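Long-range contacts in AvrRpt2 (Erwinia amylovora, PDB 6HQZ), which is a type III secreted effector of a plant pathogen and, as a C70-family papain-like cysteine protease, probably cleaves host proteins during infection: residues 16-24 with 33-41; 104-112 with 120-129. All coordinates share one frame; numbering follows the deposited sequence.

Contact 1: residues 16-24 with 33-41; sequences ERMGCWYAC and SSGPRLGLP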
# COMPACT_ATOMS: atom_id res chain seq x y z
N GLU A 16 -16.35 -24.70 -16.54
CA GLU A 16 -17.55 -24.29 -15.84
C GLU A 16 -18.09 -22.98 -16.46
O GLU A 16 -17.33 -22.16 -16.94
CB GLU A 16 -17.17 -24.03 -14.37
CG GLU A 16 -18.40 -24.02 -13.49
CD GLU A 16 -18.13 -23.65 -12.03
OE1 GLU A 16 -19.03 -23.91 -11.20
OE2 GLU A 16 -17.04 -23.10 -11.73
N ARG A 17 -19.39 -22.79 -16.37
CA ARG A 17 -20.00 -21.53 -16.83
C ARG A 17 -19.64 -20.34 -15.93
O ARG A 17 -19.78 -20.43 -14.74
CB ARG A 17 -21.49 -21.78 -16.80
CG ARG A 17 -22.43 -20.62 -17.08
CD ARG A 17 -23.82 -21.24 -17.17
NE ARG A 17 -24.87 -20.26 -17.42
CZ ARG A 17 -26.15 -20.56 -17.71
NH1 ARG A 17 -26.57 -21.82 -17.83
NH2 ARG A 17 -27.00 -19.55 -17.93
N MET A 18 -19.22 -19.23 -16.51
CA MET A 18 -18.72 -18.08 -15.76
C MET A 18 -17.63 -18.54 -14.78
O MET A 18 -17.51 -18.06 -13.65
CB MET A 18 -19.87 -17.41 -15.03
CG MET A 18 -20.83 -16.72 -15.97
SD MET A 18 -19.98 -15.23 -16.49
CE MET A 18 -19.72 -14.45 -14.83
N GLY A 19 -16.86 -19.50 -15.23
CA GLY A 19 -15.83 -20.13 -14.41
C GLY A 19 -14.83 -19.12 -13.87
O GLY A 19 -14.36 -19.34 -12.75
N CYS A 20 -14.53 -18.03 -14.60
CA CYS A 20 -13.55 -17.04 -14.15
C CYS A 20 -14.08 -16.28 -12.93
O CYS A 20 -13.30 -15.98 -12.02
CB CYS A 20 -13.05 -16.12 -15.26
SG CYS A 20 -14.38 -15.27 -16.09
N TRP A 21 -15.39 -16.06 -12.87
CA TRP A 21 -15.97 -15.44 -11.65
C TRP A 21 -15.72 -16.30 -10.37
O TRP A 21 -15.31 -15.78 -9.29
CB TRP A 21 -17.46 -15.15 -11.84
CG TRP A 21 -18.24 -14.91 -10.52
CD1 TRP A 21 -18.88 -15.83 -9.76
CD2 TRP A 21 -18.38 -13.66 -9.85
NE1 TRP A 21 -19.43 -15.23 -8.64
CE2 TRP A 21 -19.17 -13.89 -8.70
CE3 TRP A 21 -18.00 -12.37 -10.16
CZ2 TRP A 21 -19.50 -12.88 -7.81
CZ3 TRP A 21 -18.34 -11.36 -9.28
CH2 TRP A 21 -19.08 -11.61 -8.13
N TYR A 22 -15.98 -17.59 -10.49
CA TYR A 22 -15.89 -18.45 -9.31
C TYR A 22 -14.44 -18.59 -8.92
O TYR A 22 -14.12 -18.54 -7.71
CB TYR A 22 -16.56 -19.80 -9.51
CG TYR A 22 -18.03 -19.63 -9.78
CD1 TYR A 22 -18.92 -19.36 -8.73
CD2 TYR A 22 -18.56 -19.72 -11.07
CE1 TYR A 22 -20.28 -19.21 -8.94
CE2 TYR A 22 -19.93 -19.56 -11.30
CZ TYR A 22 -20.78 -19.32 -10.22
OH TYR A 22 -22.10 -19.15 -10.41
N ALA A 23 -13.57 -18.71 -9.92
CA ALA A 23 -12.16 -18.80 -9.63
C ALA A 23 -11.62 -17.54 -8.94
O ALA A 23 -10.89 -17.67 -7.93
CB ALA A 23 -11.34 -19.14 -10.85
N CYS A 24 -11.94 -16.35 -9.48
CA CYS A 24 -11.45 -15.11 -8.93
C CYS A 24 -11.99 -14.89 -7.50
O CYS A 24 -11.25 -14.47 -6.64
CB CYS A 24 -11.79 -13.91 -9.86
SG CYS A 24 -10.83 -13.96 -11.40
N SER A 33 -21.71 -19.16 -4.05
CA SER A 33 -22.43 -20.17 -4.79
C SER A 33 -23.16 -19.67 -6.05
O SER A 33 -23.76 -20.50 -6.74
CB SER A 33 -23.48 -20.76 -3.88
OG SER A 33 -24.56 -19.85 -3.77
N SER A 34 -23.19 -18.35 -6.31
CA SER A 34 -23.88 -17.80 -7.48
C SER A 34 -23.18 -16.54 -7.98
O SER A 34 -22.35 -15.95 -7.31
CB SER A 34 -25.35 -17.51 -7.15
OG SER A 34 -25.46 -16.46 -6.21
N GLY A 35 -23.52 -16.14 -9.19
CA GLY A 35 -22.77 -15.08 -9.84
C GLY A 35 -23.69 -14.30 -10.71
O GLY A 35 -24.89 -14.56 -10.77
N PRO A 36 -23.14 -13.33 -11.42
CA PRO A 36 -23.95 -12.54 -12.32
C PRO A 36 -24.73 -13.44 -13.27
O PRO A 36 -24.22 -14.48 -13.75
CB PRO A 36 -22.93 -11.70 -13.04
CG PRO A 36 -21.80 -11.60 -12.03
CD PRO A 36 -21.72 -12.99 -11.53
N ARG A 37 -25.96 -13.04 -13.50
CA ARG A 37 -26.94 -13.88 -14.15
C ARG A 37 -26.65 -13.87 -15.66
O ARG A 37 -26.85 -14.87 -16.37
CB ARG A 37 -28.33 -13.33 -13.84
CG ARG A 37 -29.48 -14.30 -14.10
CD ARG A 37 -30.83 -13.59 -14.22
NE ARG A 37 -31.67 -14.23 -15.27
CZ ARG A 37 -31.63 -13.95 -16.58
NH1 ARG A 37 -30.79 -13.04 -17.09
NH2 ARG A 37 -32.43 -14.61 -17.41
N LEU A 38 -26.17 -12.73 -16.15
CA LEU A 38 -25.76 -12.65 -17.54
C LEU A 38 -24.20 -12.76 -17.55
O LEU A 38 -23.52 -12.78 -16.49
CB LEU A 38 -26.32 -11.38 -18.24
CG LEU A 38 -27.84 -11.14 -18.45
CD1 LEU A 38 -28.08 -9.74 -19.03
CD2 LEU A 38 -28.56 -12.18 -19.33
N GLY A 39 -23.67 -12.84 -18.74
CA GLY A 39 -22.26 -13.03 -18.94
C GLY A 39 -21.40 -11.83 -18.65
O GLY A 39 -21.84 -10.77 -18.16
N LEU A 40 -20.15 -12.03 -19.00
CA LEU A 40 -19.13 -11.04 -18.83
C LEU A 40 -19.33 -9.74 -19.63
O LEU A 40 -19.14 -8.63 -19.05
CB LEU A 40 -17.79 -11.66 -19.16
CG LEU A 40 -17.30 -12.69 -18.17
CD1 LEU A 40 -15.85 -13.04 -18.48
CD2 LEU A 40 -17.38 -12.20 -16.74
N PRO A 41 -19.63 -9.85 -20.94
CA PRO A 41 -19.89 -8.60 -21.69
C PRO A 41 -20.97 -7.71 -21.07
O PRO A 41 -20.82 -6.50 -21.03
CB PRO A 41 -20.36 -9.07 -23.07
CG PRO A 41 -20.07 -10.53 -23.14
CD PRO A 41 -19.68 -11.05 -21.82

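Contact 2: residues 104-112 with 120-129; sequences WHMSVLTGI and IFHDPQRGPD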
# COMPACT_ATOMS: atom_id res chain seq x y z
N TRP A 104 -14.35 -10.59 -22.94
CA TRP A 104 -14.15 -10.06 -21.63
C TRP A 104 -13.72 -11.22 -20.72
O TRP A 104 -14.15 -12.36 -20.89
CB TRP A 104 -15.41 -9.39 -21.09
CG TRP A 104 -15.69 -8.09 -21.79
CD1 TRP A 104 -16.36 -7.96 -22.97
CD2 TRP A 104 -15.21 -6.82 -21.46
NE1 TRP A 104 -16.38 -6.64 -23.37
CE2 TRP A 104 -15.68 -5.92 -22.44
CE3 TRP A 104 -14.42 -6.32 -20.41
CZ2 TRP A 104 -15.41 -4.56 -22.40
CZ3 TRP A 104 -14.12 -5.00 -20.40
CH2 TRP A 104 -14.64 -4.12 -21.39
N HIS A 105 -12.90 -10.89 -19.76
CA HIS A 105 -12.32 -11.85 -18.81
C HIS A 105 -12.19 -11.24 -17.42
O HIS A 105 -12.12 -10.02 -17.27
CB HIS A 105 -10.91 -12.30 -19.32
CG HIS A 105 -10.99 -13.02 -20.61
ND1 HIS A 105 -11.10 -14.38 -20.68
CD2 HIS A 105 -11.15 -12.56 -21.87
CE1 HIS A 105 -11.20 -14.74 -21.94
NE2 HIS A 105 -11.26 -13.66 -22.69
N MET A 106 -12.03 -12.10 -16.41
CA MET A 106 -11.76 -11.68 -15.08
C MET A 106 -10.46 -12.28 -14.62
O MET A 106 -10.21 -13.46 -14.91
CB MET A 106 -12.86 -12.13 -14.17
CG MET A 106 -14.16 -11.41 -14.28
SD MET A 106 -15.33 -12.19 -13.18
CE MET A 106 -14.59 -11.74 -11.62
N SER A 107 -9.66 -11.48 -13.91
CA SER A 107 -8.37 -11.91 -13.40
C SER A 107 -8.16 -11.30 -12.06
O SER A 107 -8.92 -10.42 -11.64
CB SER A 107 -7.26 -11.49 -14.35
OG SER A 107 -7.36 -12.18 -15.59
N VAL A 108 -7.13 -11.75 -11.36
CA VAL A 108 -6.84 -11.24 -10.03
C VAL A 108 -5.54 -10.56 -9.95
O VAL A 108 -4.50 -11.20 -10.17
CB VAL A 108 -6.87 -12.39 -8.97
CG1 VAL A 108 -6.51 -11.76 -7.60
CG2 VAL A 108 -8.25 -13.05 -8.92
N LEU A 109 -5.59 -9.25 -9.66
CA LEU A 109 -4.43 -8.40 -9.47
C LEU A 109 -3.79 -8.75 -8.14
O LEU A 109 -4.49 -8.73 -7.10
CB LEU A 109 -4.80 -6.93 -9.42
CG LEU A 109 -3.62 -5.97 -9.34
CD1 LEU A 109 -2.64 -6.05 -10.53
CD2 LEU A 109 -4.25 -4.60 -9.17
N THR A 110 -2.50 -9.02 -8.17
CA THR A 110 -1.75 -9.40 -6.92
C THR A 110 -0.54 -8.53 -6.55
O THR A 110 -0.07 -8.57 -5.39
CB THR A 110 -1.25 -10.85 -6.97
OG1 THR A 110 -0.18 -10.96 -7.96
CG2 THR A 110 -2.43 -11.79 -7.23
N GLY A 111 0.08 -7.89 -7.54
CA GLY A 111 1.20 -7.06 -7.30
C GLY A 111 1.57 -6.18 -8.46
O GLY A 111 0.92 -6.22 -9.49
N ILE A 112 2.62 -5.41 -8.29
CA ILE A 112 3.13 -4.46 -9.33
C ILE A 112 4.60 -4.71 -9.48
O ILE A 112 5.35 -4.81 -8.47
CB ILE A 112 2.91 -2.99 -8.92
CG1 ILE A 112 1.41 -2.72 -8.69
CG2 ILE A 112 3.49 -2.00 -9.95
CD1 ILE A 112 0.51 -2.95 -9.91
N ILE A 120 0.94 -7.68 -11.95
CA ILE A 120 1.11 -9.07 -11.72
C ILE A 120 -0.26 -9.63 -11.37
O ILE A 120 -0.92 -9.13 -10.49
CB ILE A 120 2.07 -9.37 -10.54
CG1 ILE A 120 3.39 -8.57 -10.73
CG2 ILE A 120 2.33 -10.82 -10.46
CD1 ILE A 120 4.33 -8.62 -9.56
N PHE A 121 -0.66 -10.72 -12.03
CA PHE A 121 -2.02 -11.20 -11.87
C PHE A 121 -2.12 -12.68 -12.11
O PHE A 121 -1.33 -13.28 -12.88
CB PHE A 121 -2.98 -10.44 -12.80
CG PHE A 121 -2.77 -10.70 -14.26
CD1 PHE A 121 -1.73 -10.06 -14.97
CD2 PHE A 121 -3.61 -11.57 -14.95
CE1 PHE A 121 -1.57 -10.30 -16.34
CE2 PHE A 121 -3.46 -11.80 -16.33
CZ PHE A 121 -2.43 -11.21 -17.03
N HIS A 122 -3.09 -13.27 -11.42
CA HIS A 122 -3.50 -14.65 -11.60
C HIS A 122 -4.61 -14.64 -12.67
O HIS A 122 -5.63 -14.01 -12.47
CB HIS A 122 -4.15 -15.23 -10.34
CG HIS A 122 -3.17 -15.58 -9.26
ND1 HIS A 122 -1.82 -15.69 -9.49
CD2 HIS A 122 -3.36 -15.88 -7.96
CE1 HIS A 122 -1.21 -16.01 -8.36
NE2 HIS A 122 -2.13 -16.18 -7.42
N ASP A 123 -4.42 -15.43 -13.70
CA ASP A 123 -5.39 -15.57 -14.81
C ASP A 123 -5.98 -16.98 -14.73
O ASP A 123 -5.29 -17.97 -14.93
CB ASP A 123 -4.69 -15.35 -16.12
CG ASP A 123 -5.67 -15.30 -17.32
OD1 ASP A 123 -6.53 -16.16 -17.45
OD2 ASP A 123 -5.50 -14.45 -18.16
N PRO A 124 -7.27 -17.08 -14.40
CA PRO A 124 -7.87 -18.35 -14.23
C PRO A 124 -7.79 -19.28 -15.47
O PRO A 124 -8.04 -20.50 -15.36
CB PRO A 124 -9.35 -18.02 -13.94
CG PRO A 124 -9.41 -16.60 -13.61
CD PRO A 124 -8.16 -15.96 -14.11
N GLN A 125 -7.47 -18.72 -16.64
CA GLN A 125 -7.34 -19.55 -17.80
C GLN A 125 -5.96 -19.65 -18.37
O GLN A 125 -5.75 -20.46 -19.21
CB GLN A 125 -8.34 -19.11 -18.88
CG GLN A 125 -8.47 -20.07 -20.02
CD GLN A 125 -8.48 -21.57 -19.67
OE1 GLN A 125 -9.37 -22.04 -18.95
NE2 GLN A 125 -7.56 -22.36 -20.28
N ARG A 126 -5.03 -18.84 -17.90
CA ARG A 126 -3.70 -18.86 -18.37
C ARG A 126 -2.65 -19.19 -17.35
O ARG A 126 -1.61 -19.74 -17.74
CB ARG A 126 -3.37 -17.53 -19.01
CG ARG A 126 -4.12 -17.37 -20.29
CD ARG A 126 -3.40 -18.17 -21.33
NE ARG A 126 -3.72 -17.63 -22.62
CZ ARG A 126 -4.87 -17.85 -23.20
NH1 ARG A 126 -5.76 -18.69 -22.65
NH2 ARG A 126 -5.07 -17.30 -24.37
N GLY A 127 -2.95 -19.00 -16.06
CA GLY A 127 -2.05 -19.43 -15.03
C GLY A 127 -1.73 -18.37 -13.98
O GLY A 127 -2.08 -17.16 -14.12
N PRO A 128 -0.96 -18.78 -12.94
CA PRO A 128 -0.59 -17.85 -11.91
C PRO A 128 0.53 -16.88 -12.28
O PRO A 128 1.38 -17.22 -13.05
CB PRO A 128 -0.06 -18.77 -10.76
CG PRO A 128 0.36 -20.00 -11.43
CD PRO A 128 -0.51 -20.14 -12.65
N ASP A 129 0.57 -15.75 -11.59
CA ASP A 129 1.74 -14.85 -11.57
C ASP A 129 2.17 -14.44 -12.99
O ASP A 129 3.34 -14.31 -13.28
CB ASP A 129 2.91 -15.50 -10.80
CG ASP A 129 2.54 -15.74 -9.37
OD1 ASP A 129 1.84 -14.88 -8.82
OD2 ASP A 129 2.91 -16.77 -8.83
O HOH W 1 -0.22 -13.14 -9.44

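Contact 1: residues 16-24 with 33-41
Pro36 lies over one face of the Trp21 indole, its CD 3.9 Å from the centroid of the six-membered ring and 17° off the normal, a close CH-pi contact. With CG anti to the backbone N (chi1 163°), Trp21 swings its ring toward 33-41. Its NE1 donates to Ser34 O at 3.3 Å, but the bond is bent (135° at the hydrogen) and the donor sits well above the carbonyl plane. Met106 and Met94 pack against the Trp21 side chain, and Gln54 and Leu61 of helix 49-65 pack on Pro36, so Trp21 and Pro36 are both buried.

Met18 continues the apolar seam: its chain folds at chi2 and chi3, bringing CE to 3.8 Å from Leu40 CD2 and 4.1 Å from Pro36 CD. The other branch of Leu40, CD1, reaches Cys20 SG at 3.6 Å.

Toward solvent the fit slackens. The Tyr22 ring, with Trp21 CD1 over one of its faces, turns its edge to the backbone of the exposed residues Ser33 and Ser34, and its OH stands 3.7 Å from Ser34 CA. Both serines point their CB atoms away.

Cys20 followed by Trp21 at the start of helix 19-27 is consistent with the papain-like fold, in which the nucleophilic cysteine sits near the N-terminus of the central helix.

Contact 2: residues 104-112 with 120-129
Val108 and His122 face each other as a hydrogen-bonded antiparallel pair. Val108 N reaches His122 O at 2.9 Å, nearly straight (172°), and His122 N returns to Val108 O at 2.8 Å; both donors lie in the carbonyl planes. Next along, Leu109 and Phe121 form a non-hydrogen-bonded pair. Beyond it Thr110 and Gly111 both face Ile120, a classic beta bulge: Ile120 O takes Thr110 N at 2.8 Å and, weakly, Gly111 N, while Ile120 N bonds to Gly111 O.

These strands are the hairpin 104-113/118-123 of the antiparallel sheet in the papain-like fold. His105 and Asp123 are probably the counterparts of the histidine and the asparagine or aspartate of that family's active site. At Asp123, OD1 accepts from Gln125 N in an Asx turn, through its anti lone pair.

Among the side chains, Thr110 CG2 sits over the His122 imidazole, 4.3 Å from the ring centroid. A chi1 of 70° puts this methyl anti to the carbonyl carbon and leaves OG1 on the Ile120 side, 3.5 Å from Ile120 CG2. The imidazole is held at both nitrogens: ND1 accepts from Asp129 N in the ring plane and NE2 meets Val8 O, which fits a neutral ring protonated at NE2. On the opposite sheet face, Ser107 CB packs 3.7 Å from Phe121 CD2.

One water joins the segments, lying 2.6 Å from Thr110 OG1 and donating to Asp129 OD1 at 2.8 Å.

Contact 2 is the more central of the two, a largely buried strand pairing within the sheet; contact 1 lies farther out, where helix 19-27 meets the loop leading into helix 40-45, and is only partly buried. Their chemistry follows from this: ordered backbone bonds and a bulge in contact 2, but mostly side-chain packing with a single bent indole bond in contact 1. Their centres are about 15 Å apart, yet they touch. Trp21 CA packs on Met106 SD at 3.6 Å and Cys24 SG on Val108 CG2 at 3.7 Å, placing helix 19-27 against the sheet, as expected where the two halves of a papain-like protease meet.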